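Local coordinates for beta-hydroxyacyl-(Acyl-carrier-protein) dehydratase FabA/FabZ (Xenorhabdus doucetiae, PDB 6QSR) that probably serves as a hotdog-fold dehydratase that removes water from 3-hydroxyacyl intermediates in aryl polyene pigment biosynthesis, working in a heterocomplex with a partner chain, at residues Ala36-Leu41 with Ser65-Gln70; Trp77-Met82 with Gly145-Tyr150; Ala84-Val89 with Ile129-Leu134; Pro119-Gly124 with Val153-Arg158. All blocks are in the same frame, centred on the assembly; numbering follows the deposited sequence.

Interaction 1: Ala36-Leu41 with Ser65-Gln70; sequences APMVLL and SPFLNQ
Phe67 inserts its ring beside the loop 36-41 and meets Leu40, Pro37 and Met38 there. Phe67 has more surface buried here than any other residue of the contact. Leu40 lies over one face. Its CD2 stands 3.8 Å above the plane of the Phe67 ring, displaced toward the rim, in a CH-pi contact 21° off the ring normal. The other branch is used as well: Leu40 CD1 is 3.8 Å from Phe67 CE2. Leu40 and Phe67 come from opposite directions. Both methyls and the branch carbon of Leu40 bear on the CE2 side of the ring. On the opposite face, Pro66 CB sits over the ring centre, 4.1 Å above the plane of Phe67. The ring is thus held between a leucine from the facing loop and the proline that precedes it in its own 3-10 turn. In this hotdog-family protein the contact joins the loop before strand 43-48 to the loop before strand 74-75. Pro37 follows a cis peptide bond. Its carbonyl O lies in the ring plane, at the edge, 3.8 Å from Phe67 CZ. Met38 makes a Met-aromatic contact. Its SD is 3.9 Å from Phe67 CZ and approaches obliquely. The Met38 chain bends at chi2 (-60°) and again at chi3 (-57°), and the sulfur lies near the ring although its CB points away. No hydrogen bond links the two loops. Met1 of the partner chain, an AMP-dependent synthetase and ligase by name, packs on Phe67, and Arg30 of that chain packs on Pro37 and Met38.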
loop_
_atom_site.group_PDB
_atom_site.type_symbol
_atom_site.label_atom_id
_atom_site.label_comp_id
_atom_site.label_asym_id
_atom_site.label_seq_id
_atom_site.Cartn_x
_atom_site.Cartn_y
_atom_site.Cartn_z
ATOM N N ALA B 36 -14.116 3.309 -5.159
ATOM C CA ALA B 36 -14.536 2.031 -4.555
ATOM C C ALA B 36 -14.399 0.891 -5.573
ATOM O O ALA B 36 -14.776 1.079 -6.731
ATOM C CB ALA B 36 -15.982 2.126 -4.063
ATOM N N PRO B 37 -13.877 -0.280 -5.185
ATOM C CA PRO B 37 -13.579 -0.678 -3.798
ATOM C C PRO B 37 -12.175 -0.314 -3.249
ATOM O O PRO B 37 -11.835 -0.752 -2.144
ATOM C CB PRO B 37 -13.748 -2.204 -3.851
ATOM C CG PRO B 37 -13.345 -2.567 -5.245
ATOM C CD PRO B 37 -13.768 -1.416 -6.120
ATOM N N MET B 38 -11.389 0.487 -3.977
ATOM C CA MET B 38 -10.013 0.829 -3.574
ATOM C C MET B 38 -9.853 2.164 -2.828
ATOM O O MET B 38 -8.776 2.763 -2.855
ATOM C CB MET B 38 -9.079 0.778 -4.800
ATOM C CG MET B 38 -8.699 -0.635 -5.187
ATOM S SD MET B 38 -7.836 -1.522 -3.873
ATOM C CE MET B 38 -6.435 -0.447 -3.568
ATOM N N VAL B 39 -10.906 2.624 -2.152
ATOM C CA VAL B 39 -10.782 3.722 -1.198
ATOM C C VAL B 39 -10.842 3.069 0.164
ATOM O O VAL B 39 -11.858 2.463 0.518
ATOM C CB VAL B 39 -11.908 4.756 -1.343
ATOM C CG1 VAL B 39 -11.816 5.816 -0.249
ATOM C CG2 VAL B 39 -11.863 5.390 -2.721
ATOM N N LEU B 40 -9.760 3.201 0.926
ATOM C CA LEU B 40 -9.615 2.520 2.203
ATOM C C LEU B 40 -9.709 3.490 3.395
ATOM O O LEU B 40 -9.217 3.189 4.470
ATOM C CB LEU B 40 -8.294 1.729 2.227
ATOM C CG LEU B 40 -8.352 0.356 1.545
ATOM C CD1 LEU B 40 -8.254 0.469 0.026
ATOM C CD2 LEU B 40 -7.264 -0.558 2.080
ATOM N N LEU B 41 -10.358 4.639 3.196
ATOM C CA LEU B 41 -10.657 5.580 4.279
ATOM C C LEU B 41 -12.139 5.915 4.217
ATOM O O LEU B 41 -12.758 5.792 3.164
ATOM C CB LEU B 41 -9.819 6.859 4.153
ATOM C CG LEU B 41 -8.305 6.697 3.997
ATOM C CD1 LEU B 41 -7.663 8.023 3.606
ATOM C CD2 LEU B 41 -7.700 6.162 5.282
ATOM N N SER B 65 -13.679 -4.100 4.426
ATOM C CA SER B 65 -14.170 -5.497 4.468
ATOM C C SER B 65 -13.569 -6.472 3.432
ATOM O O SER B 65 -13.314 -7.624 3.783
ATOM C CB SER B 65 -15.699 -5.565 4.471
ATOM O OG SER B 65 -16.264 -5.099 3.272
ATOM N N PRO B 66 -13.294 -6.012 2.185
ATOM C CA PRO B 66 -12.585 -6.883 1.229
ATOM C C PRO B 66 -11.147 -7.281 1.611
ATOM O O PRO B 66 -10.620 -8.238 1.042
ATOM C CB PRO B 66 -12.557 -6.041 -0.060
ATOM C CG PRO B 66 -13.678 -5.072 0.088
ATOM C CD PRO B 66 -13.680 -4.738 1.548
ATOM N N PHE B 67 -10.527 -6.562 2.548
ATOM C CA PHE B 67 -9.118 -6.760 2.915
ATOM C C PHE B 67 -8.903 -7.456 4.268
ATOM O O PHE B 67 -7.755 -7.614 4.706
ATOM C CB PHE B 67 -8.401 -5.405 2.885
ATOM C CG PHE B 67 -8.712 -4.601 1.659
ATOM C CD1 PHE B 67 -8.096 -4.894 0.450
ATOM C CD2 PHE B 67 -9.672 -3.595 1.693
ATOM C CE1 PHE B 67 -8.404 -4.177 -0.699
ATOM C CE2 PHE B 67 -9.991 -2.875 0.544
ATOM C CZ PHE B 67 -9.351 -3.167 -0.651
ATOM N N LEU B 68 -9.984 -7.881 4.923
ATOM C CA LEU B 68 -9.870 -8.575 6.217
ATOM C C LEU B 68 -9.400 -10.011 6.005
ATOM O O LEU B 68 -9.749 -10.645 5.001
ATOM C CB LEU B 68 -11.201 -8.592 6.972
ATOM C CG LEU B 68 -11.924 -7.260 7.159
ATOM C CD1 LEU B 68 -13.224 -7.473 7.920
ATOM C CD2 LEU B 68 -11.032 -6.244 7.843
ATOM N N ASN B 69 -8.606 -10.508 6.952
ATOM C CA ASN B 69 -8.075 -11.872 6.899
ATOM C C ASN B 69 -9.156 -12.849 7.413
ATOM O O ASN B 69 -10.261 -12.429 7.793
ATOM C CB ASN B 69 -6.739 -11.974 7.677
ATOM C CG ASN B 69 -6.906 -11.782 9.175
ATOM O OD1 ASN B 69 -8.003 -11.911 9.712
ATOM N ND2 ASN B 69 -5.805 -11.467 9.862
ATOM N N GLN B 70 -8.836 -14.137 7.438
ATOM C CA GLN B 70 -9.821 -15.173 7.800
ATOM C C GLN B 70 -10.391 -15.043 9.227
ATOM O O GLN B 70 -11.472 -15.564 9.517
ATOM C CB GLN B 70 -9.238 -16.576 7.571
ATOM C CG GLN B 70 -8.056 -16.946 8.459
ATOM C CD GLN B 70 -7.273 -18.143 7.935
ATOM O OE1 GLN B 70 -6.807 -18.144 6.796
ATOM N NE2 GLN B 70 -7.133 -19.165 8.760
#

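Interaction 2: Trp77-Met82 with Gly145-Tyr150; sequences WFAIEM and GEISCY
Ala79 and Ile147 are the closest backbone pair here, with Ala79 CA 7.4 Å from Ile147 CA. Residues 79-82 are helical, and residues 145-149 form an extended strand. Within the first segment, Met82 N donates to Phe78 O at 3.0 Å. No hydrogen bond passes between the segments; the contact is made by apolar packing. Ile147 carries it from the strand. Its CG1 is anti to the carbonyl carbon (chi1 -55°), and chi2 is extended at -174°. This straight branch pushes CD1 at the helix. Ile147 CD1 lies 3.5 Å from Ala79 CB, and it is nearly as close to Ala79 CA. The short alanine side chain lets the methyl come down almost onto the helix backbone. Met82 lies one turn further along the helix and meets the same methyl. Its chain bends at chi3, and its CE is 4.0 Å from Ile147 CD1. The methionine and isoleucine side chains cross at about a right angle. All three residues are buried, and the contact is wholly apolar. Around it, helix 79-97 packs across several neighbouring strands of one antiparallel sheet. Ala79 also touches Val155 of strand 152-162, and Met82 rests on Leu127 of strand 126-133. Strand 140-149, which carries Ile147, runs between those two strands.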
loop_
_atom_site.group_PDB
_atom_site.type_symbol
_atom_site.label_atom_id
_atom_site.label_comp_id
_atom_site.label_asym_id
_atom_site.label_seq_id
_atom_site.Cartn_x
_atom_site.Cartn_y
_atom_site.Cartn_z
ATOM N N TRP B 77 0.138 -4.593 7.448
ATOM C CA TRP B 77 0.754 -4.011 6.253
ATOM C C TRP B 77 -0.139 -3.070 5.442
ATOM O O TRP B 77 0.374 -2.198 4.724
ATOM C CB TRP B 77 1.371 -5.091 5.351
ATOM C CG TRP B 77 0.450 -6.170 4.853
ATOM C CD1 TRP B 77 -0.328 -6.132 3.736
ATOM C CD2 TRP B 77 0.277 -7.475 5.420
ATOM N NE1 TRP B 77 -0.996 -7.315 3.592
ATOM C CE2 TRP B 77 -0.640 -8.162 4.607
ATOM C CE3 TRP B 77 0.792 -8.120 6.557
ATOM C CZ2 TRP B 77 -1.057 -9.477 4.878
ATOM C CZ3 TRP B 77 0.382 -9.435 6.826
ATOM C CH2 TRP B 77 -0.532 -10.096 5.988
ATOM N N PHE B 78 -1.459 -3.187 5.596
ATOM C CA PHE B 78 -2.389 -2.198 5.017
ATOM C C PHE B 78 -2.249 -0.771 5.589
ATOM O O PHE B 78 -2.794 0.172 5.019
ATOM C CB PHE B 78 -3.845 -2.685 5.109
ATOM C CG PHE B 78 -4.165 -3.762 4.132
ATOM C CD1 PHE B 78 -4.604 -3.446 2.857
ATOM C CD2 PHE B 78 -3.965 -5.101 4.455
ATOM C CE1 PHE B 78 -4.859 -4.443 1.934
ATOM C CE2 PHE B 78 -4.222 -6.105 3.536
ATOM C CZ PHE B 78 -4.675 -5.777 2.269
ATOM N N ALA B 79 -1.539 -0.614 6.709
ATOM C CA ALA B 79 -1.138 0.697 7.210
ATOM C C ALA B 79 -0.501 1.601 6.146
ATOM O O ALA B 79 -0.786 2.801 6.103
ATOM C CB ALA B 79 -0.189 0.538 8.399
ATOM N N ILE B 80 0.349 1.040 5.288
ATOM C CA ILE B 80 0.980 1.851 4.246
ATOM C C ILE B 80 -0.027 2.412 3.242
ATOM O O ILE B 80 0.124 3.560 2.805
ATOM C CB ILE B 80 2.132 1.138 3.496
ATOM C CG1 ILE B 80 1.679 -0.144 2.790
ATOM C CG2 ILE B 80 3.255 0.842 4.467
ATOM C CD1 ILE B 80 1.961 -0.167 1.305
ATOM N N GLU B 81 -1.056 1.630 2.913
ATOM C CA GLU B 81 -2.095 2.065 1.975
ATOM C C GLU B 81 -3.045 3.084 2.603
ATOM O O GLU B 81 -3.476 4.012 1.930
ATOM C CB GLU B 81 -2.900 0.875 1.435
ATOM C CG GLU B 81 -3.936 1.220 0.355
ATOM C CD GLU B 81 -3.342 1.812 -0.920
ATOM O OE1 GLU B 81 -2.122 1.675 -1.144
ATOM O OE2 GLU B 81 -4.095 2.417 -1.713
ATOM N N MET B 82 -3.395 2.901 3.872
ATOM C CA MET B 82 -4.195 3.896 4.575
ATOM C C MET B 82 -3.408 5.223 4.707
ATOM O O MET B 82 -3.948 6.296 4.453
ATOM C CB MET B 82 -4.668 3.361 5.930
ATOM C CG MET B 82 -5.670 2.201 5.828
ATOM S SD MET B 82 -6.258 1.636 7.440
ATOM C CE MET B 82 -4.810 0.741 7.982
ATOM N N GLY B 145 4.192 9.723 9.272
ATOM C CA GLY B 145 2.834 9.274 9.584
ATOM C C GLY B 145 2.650 8.495 10.867
ATOM O O GLY B 145 3.581 7.883 11.375
ATOM N N GLU B 146 1.420 8.512 11.366
ATOM C CA GLU B 146 1.044 7.757 12.547
ATOM C C GLU B 146 -0.386 7.225 12.396
ATOM O O GLU B 146 -1.288 7.972 11.991
ATOM C CB GLU B 146 1.176 8.672 13.761
ATOM C CG GLU B 146 0.677 8.131 15.085
ATOM C CD GLU B 146 0.604 9.234 16.121
ATOM O OE1 GLU B 146 -0.526 9.635 16.480
ATOM O OE2 GLU B 146 1.677 9.720 16.543
ATOM N N ILE B 147 -0.571 5.931 12.683
ATOM C CA ILE B 147 -1.897 5.348 12.891
ATOM C C ILE B 147 -2.073 5.112 14.389
ATOM O O ILE B 147 -1.238 4.467 15.027
ATOM C CB ILE B 147 -2.119 4.044 12.099
ATOM C CG1 ILE B 147 -1.844 4.289 10.612
ATOM C CG2 ILE B 147 -3.550 3.524 12.283
ATOM C CD1 ILE B 147 -2.173 3.131 9.705
ATOM N N SER B 148 -3.169 5.640 14.926
ATOM C CA SER B 148 -3.523 5.487 16.329
ATOM C C SER B 148 -4.972 5.021 16.484
ATOM O O SER B 148 -5.788 5.130 15.555
ATOM C CB SER B 148 -3.290 6.804 17.072
ATOM O OG SER B 148 -4.160 7.823 16.608
ATOM N N CYS B 149 -5.270 4.476 17.661
ATOM C CA CYS B 149 -6.614 4.044 18.016
ATOM C C CYS B 149 -6.885 4.543 19.424
ATOM O O CYS B 149 -6.214 4.108 20.366
ATOM C CB CYS B 149 -6.746 2.518 17.958
ATOM S SG CYS B 149 -8.392 1.946 18.445
ATOM N N TYR B 150 -7.847 5.459 19.548
ATOM C CA TYR B 150 -8.122 6.184 20.814
ATOM C C TYR B 150 -6.853 6.705 21.519
ATOM O O TYR B 150 -6.651 6.516 22.729
ATOM C CB TYR B 150 -9.004 5.322 21.730
ATOM C CG TYR B 150 -10.465 5.357 21.341
ATOM C CD1 TYR B 150 -11.303 6.356 21.833
ATOM C CD2 TYR B 150 -11.009 4.408 20.471
ATOM C CE1 TYR B 150 -12.644 6.409 21.480
ATOM C CE2 TYR B 150 -12.352 4.454 20.108
ATOM C CZ TYR B 150 -13.163 5.458 20.619
ATOM O OH TYR B 150 -14.496 5.522 20.279
#

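Interaction 3: Ala84-Val89 with Ile129-Leu134; sequences AQAIGV and IQMNLL
Ala86 points toward the strand and meets both Ile129 and Met131. The helix 84-89 passes over strand 129-133 with their axes 8.3 Å apart at closest approach and 62° between their directions. All contacts across the pair are apolar. Ala86 CB lies 3.7 Å from Ile129 CG2, and it is 3.6 Å from Met131 CG. The alanine methyl therefore fits against two strand residues that face the helix, while Gln130 between them points away. Ile87 adds a third apolar pair. Its CD1 is 3.8 Å from Met131 CE, and its CG1 packs on the same methyl. Met131 CG meets Ala86; bends at chi2 (-58°) and chi3 then bring CE round to Ile87. The Ile87 and Met131 side chains cross at about a right angle. Hydrogen bonds lead outward from the contact. Gln85, whose side chain ends away from the strand, accepts a hydrogen bond from Leu40 N at OE1 and uses NE2 toward Glu81 OE2. On the strand, Ile129 bonds through its backbone to Cys54, and Gln130 to Glu146, which holds the strand between two antiparallel neighbours. A long central helix buried against a curved antiparallel sheet is the hallmark of the hotdog fold, and this contact lies near the centre of the chain.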
loop_
_atom_site.group_PDB
_atom_site.type_symbol
_atom_site.label_atom_id
_atom_site.label_comp_id
_atom_site.label_asym_id
_atom_site.label_seq_id
_atom_site.Cartn_x
_atom_site.Cartn_y
_atom_site.Cartn_z
ATOM N N ALA B 84 -0.878 6.195 2.725
ATOM C CA ALA B 84 -0.737 6.693 1.359
ATOM C C ALA B 84 -1.976 7.457 0.919
ATOM O O ALA B 84 -1.872 8.561 0.356
ATOM C CB ALA B 84 -0.463 5.546 0.398
ATOM N N GLN B 85 -3.144 6.888 1.198
ATOM C CA GLN B 85 -4.399 7.534 0.827
ATOM C C GLN B 85 -4.664 8.807 1.618
ATOM O O GLN B 85 -5.223 9.743 1.066
ATOM C CB GLN B 85 -5.577 6.563 0.909
ATOM C CG GLN B 85 -5.554 5.579 -0.246
ATOM C CD GLN B 85 -6.773 4.686 -0.319
ATOM O OE1 GLN B 85 -7.849 5.028 0.179
ATOM N NE2 GLN B 85 -6.612 3.534 -0.950
ATOM N N ALA B 86 -4.233 8.860 2.879
ATOM C CA ALA B 86 -4.316 10.094 3.655
ATOM C C ALA B 86 -3.509 11.218 3.003
ATOM O O ALA B 86 -3.969 12.356 2.953
ATOM C CB ALA B 86 -3.851 9.872 5.092
ATOM N N ILE B 87 -2.339 10.878 2.462
ATOM C CA ILE B 87 -1.501 11.829 1.737
ATOM C C ILE B 87 -2.242 12.259 0.468
ATOM O O ILE B 87 -2.219 13.440 0.096
ATOM C CB ILE B 87 -0.102 11.238 1.386
ATOM C CG1 ILE B 87 0.709 10.943 2.655
ATOM C CG2 ILE B 87 0.682 12.201 0.490
ATOM C CD1 ILE B 87 1.857 9.976 2.430
ATOM N N GLY B 88 -2.885 11.294 -0.189
ATOM C CA GLY B 88 -3.762 11.559 -1.332
ATOM C C GLY B 88 -4.889 12.540 -1.050
ATOM O O GLY B 88 -5.178 13.407 -1.884
ATOM N N VAL B 89 -5.515 12.406 0.119
ATOM C CA VAL B 89 -6.565 13.324 0.565
ATOM C C VAL B 89 -5.982 14.732 0.750
ATOM O O VAL B 89 -6.574 15.708 0.284
ATOM C CB VAL B 89 -7.240 12.835 1.871
ATOM C CG1 VAL B 89 -8.127 13.918 2.486
ATOM C CG2 VAL B 89 -8.051 11.563 1.616
ATOM N N ILE B 129 -5.683 8.065 11.078
ATOM C CA ILE B 129 -4.496 8.156 10.236
ATOM C C ILE B 129 -4.084 9.633 10.145
ATOM O O ILE B 129 -4.818 10.457 9.600
ATOM C CB ILE B 129 -4.742 7.528 8.849
ATOM C CG1 ILE B 129 -5.137 6.044 8.995
ATOM C CG2 ILE B 129 -3.492 7.619 7.988
ATOM C CD1 ILE B 129 -6.620 5.795 9.105
ATOM N N GLN B 130 -2.921 9.957 10.709
ATOM C CA GLN B 130 -2.449 11.350 10.816
ATOM C C GLN B 130 -1.084 11.475 10.146
ATOM O O GLN B 130 -0.113 10.863 10.606
ATOM C CB GLN B 130 -2.386 11.776 12.285
ATOM C CG GLN B 130 -3.759 12.042 12.890
ATOM C CD GLN B 130 -3.706 12.482 14.345
ATOM O OE1 GLN B 130 -3.499 13.663 14.646
ATOM N NE2 GLN B 130 -3.918 11.537 15.257
ATOM N N MET B 131 -1.024 12.241 9.053
ATOM C CA MET B 131 0.214 12.440 8.276
ATOM C C MET B 131 0.703 13.896 8.382
ATOM O O MET B 131 -0.102 14.831 8.316
ATOM C CB MET B 131 0.006 12.069 6.801
ATOM C CG MET B 131 -0.612 10.691 6.540
ATOM S SD MET B 131 0.370 9.362 7.262
ATOM C CE MET B 131 1.783 9.309 6.155
ATOM N N ASN B 132 2.020 14.059 8.539
ATOM C CA ASN B 132 2.691 15.364 8.645
ATOM C C ASN B 132 3.604 15.577 7.440
ATOM O O ASN B 132 4.441 14.723 7.130
ATOM C CB ASN B 132 3.562 15.423 9.903
ATOM C CG ASN B 132 2.765 15.326 11.174
ATOM O OD1 ASN B 132 1.664 15.859 11.273
ATOM N ND2 ASN B 132 3.333 14.669 12.174
ATOM N N LEU B 133 3.447 16.719 6.775
ATOM C CA LEU B 133 4.245 17.042 5.602
ATOM C C LEU B 133 5.727 17.235 5.961
ATOM O O LEU B 133 6.045 17.990 6.873
ATOM C CB LEU B 133 3.703 18.318 4.948
ATOM C CG LEU B 133 4.465 18.894 3.750
ATOM C CD1 LEU B 133 4.471 17.925 2.580
ATOM C CD2 LEU B 133 3.862 20.239 3.361
ATOM N N LEU B 134 6.619 16.553 5.240
ATOM C CA LEU B 134 8.058 16.815 5.321
ATOM C C LEU B 134 8.450 17.711 4.143
ATOM O O LEU B 134 8.842 18.858 4.352
ATOM C CB LEU B 134 8.873 15.506 5.354
ATOM C CG LEU B 134 8.497 14.492 6.448
ATOM C CD1 LEU B 134 9.298 13.201 6.331
ATOM C CD2 LEU B 134 8.662 15.098 7.836
#

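Interaction 4: Pro119-Gly124 with Val153-Arg158; sequences PAFTQG and VLVTGR
Phe121 meets Leu154 and Val155 at a classic beta bulge in the hotdog sheet. Leu154 and Val155 both stand opposite Ile147 of strand 140-149. Leu154 has a psi of -27° instead of an extended value. The two successive side chains of the bulge can therefore both point toward Phe121. The phenylalanine comes from the short strand 120-121, which pairs with strand 74-75 through a backbone bond to Leu74. From CB the side chain sets out with CG anti to the carbonyl carbon (chi1 -57°), and this swings the ring toward strand 152-162. CB and CG only carry the ring, and the contact begins further out. CD2 meets the tip of Leu154, with Phe121 CD2 4.0 Å from Leu154 CD1. CE2 is shared. It touches that same methyl, Leu154 CB is 4.2 Å from Phe121 CE2, and Val155 approaches it from further along the rim: Val155 CG2 is 4.0 Å from Phe121 CE2. Both methyls lie at the edge of the ring, near its plane, and not over a face. The leucine and the phenylalanine slide past each other in opposite directions. The Val155 and Phe121 side chains cross at about a right angle. No hydrogen bond joins the two segments. Met82 of helix 79-97 and Cys116 of strand 107-116 also pack on Phe121, and Val155 touches Met83 of the same helix. The ring ends at CZ, and Phe121 CZ lies 3.6 Å from Val155 CG2, the shortest approach in the contact.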
loop_
_atom_site.group_PDB
_atom_site.type_symbol
_atom_site.label_atom_id
_atom_site.label_comp_id
_atom_site.label_asym_id
_atom_site.label_seq_id
_atom_site.Cartn_x
_atom_site.Cartn_y
_atom_site.Cartn_z
ATOM N N PRO B 119 0.247 -7.236 14.693
ATOM C CA PRO B 119 0.269 -7.873 13.371
ATOM C C PRO B 119 -0.971 -7.595 12.523
ATOM O O PRO B 119 -0.890 -7.629 11.291
ATOM C CB PRO B 119 0.394 -9.364 13.702
ATOM C CG PRO B 119 -0.078 -9.520 15.094
ATOM C CD PRO B 119 0.210 -8.229 15.784
ATOM N N ALA B 120 -2.099 -7.319 13.175
ATOM C CA ALA B 120 -3.340 -6.963 12.479
ATOM C C ALA B 120 -4.162 -6.003 13.314
ATOM O O ALA B 120 -4.000 -5.935 14.543
ATOM C CB ALA B 120 -4.152 -8.209 12.154
ATOM N N PHE B 121 -5.032 -5.245 12.646
ATOM C CA PHE B 121 -5.958 -4.346 13.341
ATOM C C PHE B 121 -7.268 -5.077 13.579
ATOM O O PHE B 121 -7.914 -5.540 12.632
ATOM C CB PHE B 121 -6.209 -3.081 12.521
ATOM C CG PHE B 121 -4.955 -2.319 12.180
ATOM C CD1 PHE B 121 -4.379 -2.426 10.921
ATOM C CD2 PHE B 121 -4.350 -1.485 13.122
ATOM C CE1 PHE B 121 -3.219 -1.716 10.605
ATOM C CE2 PHE B 121 -3.195 -0.769 12.812
ATOM C CZ PHE B 121 -2.625 -0.902 11.554
ATOM N N THR B 122 -7.677 -5.156 14.843
ATOM C CA THR B 122 -8.825 -5.965 15.213
ATOM C C THR B 122 -10.129 -5.336 14.725
ATOM O O THR B 122 -10.269 -4.110 14.663
ATOM C CB THR B 122 -8.874 -6.233 16.734
ATOM O OG1 THR B 122 -8.836 -4.997 17.438
ATOM C CG2 THR B 122 -7.689 -7.077 17.171
ATOM N N GLN B 123 -11.056 -6.210 14.346
ATOM C CA GLN B 123 -12.437 -5.868 14.018
ATOM C C GLN B 123 -13.032 -4.942 15.078
ATOM O O GLN B 123 -12.895 -5.210 16.272
ATOM C CB GLN B 123 -13.272 -7.158 13.964
ATOM C CG GLN B 123 -14.640 -7.004 13.329
ATOM C CD GLN B 123 -14.669 -7.568 11.927
ATOM O OE1 GLN B 123 -14.776 -8.787 11.736
ATOM N NE2 GLN B 123 -14.551 -6.688 10.933
ATOM N N GLY B 124 -13.669 -3.858 14.638
ATOM C CA GLY B 124 -14.218 -2.833 15.538
ATOM C C GLY B 124 -13.305 -1.655 15.880
ATOM O O GLY B 124 -13.765 -0.678 16.473
ATOM N N VAL B 153 -0.771 4.907 19.897
ATOM C CA VAL B 153 -0.049 4.832 18.623
ATOM C C VAL B 153 0.215 3.361 18.281
ATOM O O VAL B 153 0.843 2.648 19.059
ATOM C CB VAL B 153 1.290 5.605 18.688
ATOM C CG1 VAL B 153 2.093 5.397 17.417
ATOM C CG2 VAL B 153 1.038 7.093 18.932
ATOM N N LEU B 154 -0.261 2.931 17.113
ATOM C CA LEU B 154 -0.094 1.563 16.623
ATOM C C LEU B 154 0.895 1.417 15.466
ATOM O O LEU B 154 1.452 0.338 15.291
ATOM C CB LEU B 154 -1.444 1.010 16.171
ATOM C CG LEU B 154 -2.531 0.896 17.238
ATOM C CD1 LEU B 154 -3.806 0.388 16.585
ATOM C CD2 LEU B 154 -2.115 -0.018 18.377
ATOM N N VAL B 155 1.072 2.471 14.663
ATOM C CA VAL B 155 1.994 2.458 13.527
ATOM C C VAL B 155 2.675 3.818 13.418
ATOM O O VAL B 155 2.028 4.847 13.604
ATOM C CB VAL B 155 1.261 2.172 12.188
ATOM C CG1 VAL B 155 2.263 1.983 11.056
ATOM C CG2 VAL B 155 0.364 0.954 12.305
ATOM N N THR B 156 3.973 3.813 13.126
ATOM C CA THR B 156 4.702 5.027 12.737
ATOM C C THR B 156 5.386 4.716 11.415
ATOM O O THR B 156 5.568 3.547 11.077
ATOM C CB THR B 156 5.744 5.483 13.787
ATOM O OG1 THR B 156 6.689 4.438 14.047
ATOM C CG2 THR B 156 5.061 5.897 15.088
ATOM N N GLY B 157 5.757 5.750 10.665
ATOM C CA GLY B 157 6.376 5.541 9.360
ATOM C C GLY B 157 6.642 6.804 8.567
ATOM O O GLY B 157 6.126 7.875 8.909
ATOM N N ARG B 158 7.451 6.667 7.509
ATOM C CA ARG B 158 7.607 7.705 6.485
ATOM C C ARG B 158 7.275 7.132 5.119
ATOM O O ARG B 158 7.681 6.007 4.797
ATOM C CB ARG B 158 9.023 8.272 6.459
ATOM C CG ARG B 158 9.356 9.140 7.655
ATOM C CD ARG B 158 10.649 9.905 7.431
ATOM N NE ARG B 158 10.977 10.732 8.586
ATOM C CZ ARG B 158 12.073 11.481 8.702
ATOM N NH1 ARG B 158 12.985 11.512 7.729
ATOM N NH2 ARG B 158 12.259 12.197 9.806
#

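From the N terminus, interaction 1 closes first, joining the loop before strand 43-48 to the loop before strand 74-75. Interactions 2 and 3 then open on helix 79-97, and interaction 4 opens on strand 120-121. Interaction 3 closes first of these, on strand 126-133, and lies wholly within the span of interaction 2, which closes on strand 140-149. Interaction 4 closes last, on strand 152-162, and so crosses both. Interaction 1 adjoins interaction 2 where Phe67 packs on Phe78. Interactions 2 and 3 tie the central helix to the sheet, interaction 4 ties strand 120-121 to it, and interaction 1 joins two loops beside the helix.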